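Local coordinates for protein folylpolyglutamate synthase/dihydrofolate synthase (Thermotoga maritima, PDB 1O5Z) that probably adds L-glutamate to dihydropteroate and to tetrahydrofolyl-polyglutamates, using ATP and magnesium to make dihydrofolate and extend the polyglutamate tail, at residues S198-R212 and M220-I234. Sequence-based numbering, arbitrary orientation.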
loop_
_atom_site.group_PDB
_atom_site.type_symbol
_atom_site.label_atom_id
_atom_site.label_comp_id
_atom_site.label_asym_id
_atom_site.label_seq_id
_atom_site.Cartn_x
_atom_site.Cartn_y
_atom_site.Cartn_z
ATOM N N SER A 198 -17.828 4.226 0.329
ATOM C CA SER A 198 -18.839 3.362 -0.221
ATOM C C SER A 198 -19.275 3.744 -1.629
ATOM O O SER A 198 -20.139 3.059 -2.165
ATOM C CB SER A 198 -20.041 3.154 0.723
ATOM O OG SER A 198 -20.188 4.198 1.615
ATOM N N GLY A 199 -18.659 4.768 -2.244
ATOM C CA GLY A 199 -18.814 5.037 -3.693
ATOM C C GLY A 199 -18.256 3.986 -4.645
ATOM O O GLY A 199 -18.545 4.021 -5.852
ATOM N N ILE A 200 -17.422 3.069 -4.126
ATOM C CA ILE A 200 -16.967 1.877 -4.875
ATOM C C ILE A 200 -17.916 0.683 -4.791
ATOM O O ILE A 200 -17.639 -0.355 -5.390
ATOM C CB ILE A 200 -15.539 1.457 -4.437
ATOM C CG1 ILE A 200 -15.526 0.690 -3.104
ATOM C CG2 ILE A 200 -14.635 2.712 -4.277
ATOM C CD1 ILE A 200 -14.173 -0.051 -2.883
ATOM N N ILE A 201 -19.002 0.809 -4.031
ATOM C CA ILE A 201 -20.078 -0.191 -4.044
ATOM C C ILE A 201 -20.887 -0.052 -5.335
ATOM O O ILE A 201 -21.376 1.034 -5.642
ATOM C CB ILE A 201 -21.023 -0.075 -2.830
ATOM C CG1 ILE A 201 -20.243 -0.255 -1.529
ATOM C CG2 ILE A 201 -22.132 -1.133 -2.937
ATOM C CD1 ILE A 201 -21.038 0.058 -0.236
ATOM N N LYS A 202 -21.027 -1.178 -6.051
ATOM C CA LYS A 202 -21.590 -1.211 -7.390
ATOM C C LYS A 202 -22.777 -2.160 -7.423
ATOM O O LYS A 202 -22.857 -3.105 -6.627
ATOM C CB LYS A 202 -20.515 -1.650 -8.371
ATOM C CG LYS A 202 -19.339 -0.665 -8.514
ATOM C CD LYS A 202 -19.777 0.701 -9.089
ATOM C CE LYS A 202 -18.717 1.760 -8.894
ATOM N NZ LYS A 202 -17.339 1.307 -9.279
ATOM N N GLU A 203 -23.697 -1.897 -8.343
ATOM C CA GLU A 203 -24.969 -2.601 -8.404
ATOM C C GLU A 203 -24.802 -4.110 -8.462
ATOM O O GLU A 203 -24.168 -4.632 -9.348
ATOM C CB GLU A 203 -25.762 -2.131 -9.625
ATOM C CG GLU A 203 -27.170 -2.713 -9.736
ATOM C CD GLU A 203 -28.161 -2.123 -8.755
ATOM O OE1 GLU A 203 -27.850 -1.065 -8.154
ATOM O OE2 GLU A 203 -29.257 -2.724 -8.608
ATOM N N ARG A 204 -25.377 -4.800 -7.492
ATOM C CA ARG A 204 -25.323 -6.253 -7.448
ATOM C C ARG A 204 -23.945 -6.814 -7.164
ATOM O O ARG A 204 -23.809 -8.002 -7.006
ATOM C CB ARG A 204 -25.843 -6.856 -8.753
ATOM C CG ARG A 204 -27.266 -6.526 -8.995
ATOM C CD ARG A 204 -28.177 -7.547 -8.425
ATOM N NE ARG A 204 -29.542 -7.056 -8.354
ATOM C CZ ARG A 204 -30.547 -7.748 -7.853
ATOM N NH1 ARG A 204 -30.342 -8.983 -7.406
ATOM N NH2 ARG A 204 -31.767 -7.211 -7.801
ATOM N N VAL A 205 -22.933 -5.970 -7.051
ATOM C CA VAL A 205 -21.585 -6.440 -6.816
ATOM C C VAL A 205 -21.457 -6.552 -5.331
ATOM O O VAL A 205 -21.751 -5.618 -4.618
ATOM C CB VAL A 205 -20.519 -5.431 -7.331
ATOM C CG1 VAL A 205 -19.117 -5.791 -6.868
ATOM C CG2 VAL A 205 -20.565 -5.337 -8.845
ATOM N N PRO A 206 -21.003 -7.684 -4.839
ATOM C CA PRO A 206 -20.848 -7.817 -3.386
ATOM C C PRO A 206 -19.870 -6.805 -2.803
ATOM O O PRO A 206 -19.033 -6.226 -3.522
ATOM C CB PRO A 206 -20.314 -9.235 -3.208
ATOM C CG PRO A 206 -19.729 -9.590 -4.562
ATOM C CD PRO A 206 -20.636 -8.925 -5.554
ATOM N N LEU A 207 -20.017 -6.583 -1.499
ATOM C CA LEU A 207 -19.107 -5.741 -0.727
ATOM C C LEU A 207 -18.556 -6.578 0.430
ATOM O O LEU A 207 -19.331 -7.256 1.155
ATOM C CB LEU A 207 -19.857 -4.543 -0.130
ATOM C CG LEU A 207 -19.182 -3.860 1.078
ATOM C CD1 LEU A 207 -17.849 -3.182 0.632
ATOM C CD2 LEU A 207 -20.134 -2.864 1.719
ATOM N N VAL A 208 -17.243 -6.485 0.621
ATOM C CA VAL A 208 -16.586 -7.057 1.793
ATOM C C VAL A 208 -15.930 -5.976 2.639
ATOM O O VAL A 208 -15.232 -5.118 2.116
ATOM C CB VAL A 208 -15.543 -8.058 1.368
ATOM C CG1 VAL A 208 -14.833 -8.644 2.579
ATOM C CG2 VAL A 208 -16.189 -9.111 0.551
ATOM N N THR A 209 -16.153 -6.022 3.950
ATOM C CA THR A 209 -15.508 -5.085 4.873
ATOM C C THR A 209 -14.931 -5.674 6.170
ATOM O O THR A 209 -15.497 -6.596 6.805
ATOM C CB THR A 209 -16.425 -3.841 5.151
ATOM O OG1 THR A 209 -15.718 -2.858 5.943
ATOM C CG2 THR A 209 -17.668 -4.224 5.931
ATOM N N GLY A 210 -13.777 -5.111 6.541
ATOM C CA GLY A 210 -13.116 -5.402 7.812
ATOM C C GLY A 210 -13.468 -4.389 8.871
ATOM O O GLY A 210 -12.832 -4.339 9.918
ATOM N N GLU A 211 -14.512 -3.598 8.619
ATOM C CA GLU A 211 -14.867 -2.485 9.489
ATOM C C GLU A 211 -15.835 -2.985 10.546
ATOM O O GLU A 211 -16.658 -3.882 10.281
ATOM C CB GLU A 211 -15.449 -1.309 8.688
ATOM C CG GLU A 211 -15.748 -0.027 9.504
ATOM C CD GLU A 211 -14.592 0.426 10.390
ATOM O OE1 GLU A 211 -13.433 0.519 9.915
ATOM O OE2 GLU A 211 -14.843 0.680 11.589
ATOM N N ARG A 212 -15.674 -2.424 11.746
ATOM C CA ARG A 212 -16.501 -2.715 12.886
ATOM C C ARG A 212 -17.215 -1.487 13.482
ATOM O O ARG A 212 -18.159 -1.663 14.233
ATOM C CB ARG A 212 -15.651 -3.363 13.971
ATOM C CG ARG A 212 -15.057 -4.726 13.635
ATOM C CD ARG A 212 -14.531 -5.371 14.896
ATOM N NE ARG A 212 -14.025 -6.734 14.747
ATOM C CZ ARG A 212 -12.847 -7.022 14.224
ATOM N NH1 ARG A 212 -12.037 -6.060 13.763
ATOM N NH2 ARG A 212 -12.474 -8.288 14.133
ATOM N N MET A 220 -22.416 1.904 4.777
ATOM C CA MET A 220 -22.160 0.843 3.812
ATOM C C MET A 220 -23.371 -0.059 3.673
ATOM O O MET A 220 -23.686 -0.482 2.572
ATOM C CB MET A 220 -20.939 0.013 4.215
ATOM C CG MET A 220 -19.657 0.817 4.288
ATOM S SD MET A 220 -18.150 -0.129 4.560
ATOM C CE MET A 220 -18.044 -0.245 6.339
ATOM N N GLU A 221 -24.044 -0.354 4.782
ATOM C CA GLU A 221 -25.273 -1.130 4.752
ATOM C C GLU A 221 -26.312 -0.467 3.880
ATOM O O GLU A 221 -26.948 -1.126 3.064
ATOM C CB GLU A 221 -25.862 -1.292 6.169
ATOM C CG GLU A 221 -25.116 -2.326 7.008
ATOM C CD GLU A 221 -25.398 -2.201 8.510
ATOM O OE1 GLU A 221 -26.390 -1.546 8.912
ATOM O OE2 GLU A 221 -24.597 -2.745 9.291
ATOM N N ASP A 222 -26.501 0.838 4.091
ATOM C CA ASP A 222 -27.485 1.598 3.346
ATOM C C ASP A 222 -27.152 1.608 1.855
ATOM O O ASP A 222 -28.027 1.377 1.033
ATOM C CB ASP A 222 -27.625 3.019 3.910
ATOM C CG ASP A 222 -28.215 3.031 5.323
ATOM O OD1 ASP A 222 -28.932 3.994 5.693
ATOM O OD2 ASP A 222 -28.037 2.102 6.143
ATOM N N VAL A 223 -25.893 1.841 1.510
ATOM C CA VAL A 223 -25.498 1.826 0.084
ATOM C C VAL A 223 -25.635 0.460 -0.599
ATOM O O VAL A 223 -26.242 0.361 -1.669
ATOM C CB VAL A 223 -24.093 2.379 -0.127
ATOM C CG1 VAL A 223 -23.731 2.334 -1.598
ATOM C CG2 VAL A 223 -24.033 3.822 0.409
ATOM N N ALA A 224 -25.106 -0.577 0.043
ATOM C CA ALA A 224 -25.226 -1.961 -0.450
ATOM C C ALA A 224 -26.679 -2.415 -0.567
ATOM O O ALA A 224 -27.064 -3.010 -1.564
ATOM C CB ALA A 224 -24.467 -2.922 0.461
ATOM N N ARG A 225 -27.484 -2.147 0.447
ATOM C CA ARG A 225 -28.891 -2.503 0.390
ATOM C C ARG A 225 -29.546 -1.811 -0.808
ATOM O O ARG A 225 -30.330 -2.416 -1.509
ATOM C CB ARG A 225 -29.592 -2.103 1.697
ATOM C CG ARG A 225 -31.104 -2.366 1.734
ATOM C CD ARG A 225 -31.778 -2.124 3.119
ATOM N NE ARG A 225 -31.187 -0.993 3.869
ATOM C CZ ARG A 225 -30.367 -1.087 4.947
ATOM N NH1 ARG A 225 -30.008 -2.259 5.468
ATOM N NH2 ARG A 225 -29.900 0.021 5.516
ATOM N N LYS A 226 -29.214 -0.542 -1.026
ATOM C CA LYS A 226 -29.695 0.219 -2.182
ATOM C C LYS A 226 -29.211 -0.363 -3.485
ATOM O O LYS A 226 -29.987 -0.475 -4.417
ATOM C CB LYS A 226 -29.204 1.664 -2.139
ATOM C CG LYS A 226 -30.234 2.675 -1.702
ATOM C CD LYS A 226 -29.583 4.084 -1.595
ATOM C CE LYS A 226 -30.540 5.228 -2.031
ATOM N NZ LYS A 226 -31.615 5.541 -1.049
ATOM N N LYS A 227 -27.916 -0.698 -3.553
ATOM C CA LYS A 227 -27.304 -1.295 -4.768
ATOM C C LYS A 227 -27.598 -2.811 -4.964
ATOM O O LYS A 227 -27.127 -3.436 -5.934
ATOM C CB LYS A 227 -25.789 -1.061 -4.753
ATOM C CG LYS A 227 -25.424 0.404 -4.715
ATOM C CD LYS A 227 -25.270 1.021 -6.085
ATOM C CE LYS A 227 -25.751 2.471 -6.073
ATOM N NZ LYS A 227 -24.760 3.456 -6.647
ATOM N N SER A 228 -28.369 -3.391 -4.044
ATOM C CA SER A 228 -28.657 -4.825 -4.037
ATOM C C SER A 228 -27.360 -5.656 -4.035
ATOM O O SER A 228 -27.246 -6.702 -4.693
ATOM C CB SER A 228 -29.587 -5.183 -5.199
ATOM O OG SER A 228 -30.621 -4.224 -5.321
ATOM N N SER A 229 -26.390 -5.160 -3.271
ATOM C CA SER A 229 -25.083 -5.778 -3.098
ATOM C C SER A 229 -25.073 -6.585 -1.823
ATOM O O SER A 229 -25.379 -6.079 -0.741
ATOM C CB SER A 229 -24.022 -4.709 -2.956
ATOM O OG SER A 229 -23.955 -3.927 -4.130
ATOM N N ARG A 230 -24.692 -7.840 -1.937
ATOM C CA ARG A 230 -24.488 -8.641 -0.760
ATOM C C ARG A 230 -23.237 -8.155 -0.025
ATOM O O ARG A 230 -22.166 -8.055 -0.601
ATOM C CB ARG A 230 -24.363 -10.106 -1.146
ATOM C CG ARG A 230 -24.381 -11.023 0.036
ATOM C CD ARG A 230 -24.612 -12.487 -0.327
ATOM N NE ARG A 230 -24.720 -13.450 0.779
ATOM C CZ ARG A 230 -24.533 -13.239 2.116
ATOM N NH1 ARG A 230 -24.200 -12.049 2.689
ATOM N NH2 ARG A 230 -24.678 -14.305 2.915
ATOM N N MET A 231 -23.401 -7.890 1.264
ATOM C CA MET A 231 -22.363 -7.344 2.126
ATOM C C MET A 231 -21.829 -8.376 3.123
ATOM O O MET A 231 -22.604 -9.058 3.821
ATOM C CB MET A 231 -22.965 -6.182 2.917
ATOM C CG MET A 231 -21.987 -5.437 3.796
ATOM S SD MET A 231 -22.807 -3.948 4.402
ATOM C CE MET A 231 -21.500 -3.234 5.410
ATOM N N TYR A 232 -20.512 -8.465 3.229
ATOM C CA TYR A 232 -19.927 -9.362 4.207
ATOM C C TYR A 232 -19.044 -8.578 5.125
ATOM O O TYR A 232 -18.227 -7.764 4.680
ATOM C CB TYR A 232 -19.068 -10.410 3.543
ATOM C CG TYR A 232 -19.724 -11.213 2.473
ATOM C CD1 TYR A 232 -19.780 -10.719 1.167
ATOM C CD2 TYR A 232 -20.257 -12.495 2.751
ATOM C CE1 TYR A 232 -20.353 -11.470 0.148
ATOM C CE2 TYR A 232 -20.825 -13.270 1.748
ATOM C CZ TYR A 232 -20.858 -12.752 0.426
ATOM O OH TYR A 232 -21.407 -13.476 -0.615
ATOM N N VAL A 233 -19.169 -8.864 6.398
ATOM C CA VAL A 233 -18.611 -8.032 7.428
ATOM C C VAL A 233 -17.820 -8.895 8.380
ATOM O O VAL A 233 -18.313 -9.905 8.858
ATOM C CB VAL A 233 -19.748 -7.373 8.203
ATOM C CG1 VAL A 233 -19.200 -6.559 9.392
ATOM C CG2 VAL A 233 -20.603 -6.519 7.281
ATOM N N ILE A 234 -16.615 -8.483 8.701
ATOM C CA ILE A 234 -15.788 -9.263 9.623
ATOM C C ILE A 234 -16.509 -9.564 10.935
ATOM O O ILE A 234 -17.269 -8.736 11.427
ATOM C CB ILE A 234 -14.470 -8.522 9.911
ATOM C CG1 ILE A 234 -13.481 -9.447 10.617
ATOM C CG2 ILE A 234 -14.725 -7.243 10.722
ATOM C CD1 ILE A 234 -12.094 -8.947 10.551
HETATM O O HOH W 1 -30.278 -1.879 -6.507
HETATM O O HOH W 2 -23.979 -9.036 -4.118
HETATM O O HOH W 3 -17.663 -5.768 11.911
#
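Leu207 and Met231 run alongside each other in the same direction, on neighbouring parallel strands of a beta-alpha-beta unit in the Mur ligase middle domain; strand 231-233 edges the sheet. Helix 214-227 packs over this face. Its Met220 lies across Leu207, roughly perpendicular to it, with CB 3.9 Å from Leu207 CD2. Flexible methionine suits this place: a turn about its last torsion (chi3 -87°) brings CE to 3.5 Å from Thr209 OG1 and against Glu211 CB. That hydroxyl has two polar partners: it accepts from Glu211 N, closing an ST turn, and hydrogen-bonds Ile175 O of strand 173-175, which flanks strand 207-209 away from 231-233. Val208, beta-branched as suits an extended strand, is on the opposite face of the sheet from Leu207; its CG2 comes obliquely to the Tyr232 ring, while Pro206 CB sits at the ring's edge, 4.0 Å from CE1. Helix 271-286 also packs against Val208 and Tyr232. Before the strand, Ile201 fits against the helix, its CD1 3.8 Å from Val223 CG1. With positive phi, Ser228 ends the helix in a Schellman motif, and its CB lies over one face of the Arg204 guanidinium. The same arginine's backbone joins the helix end: Arg204 N donates a 2.7 Å hydrogen bond to Lys227 O, with an N-H...O angle of 160°.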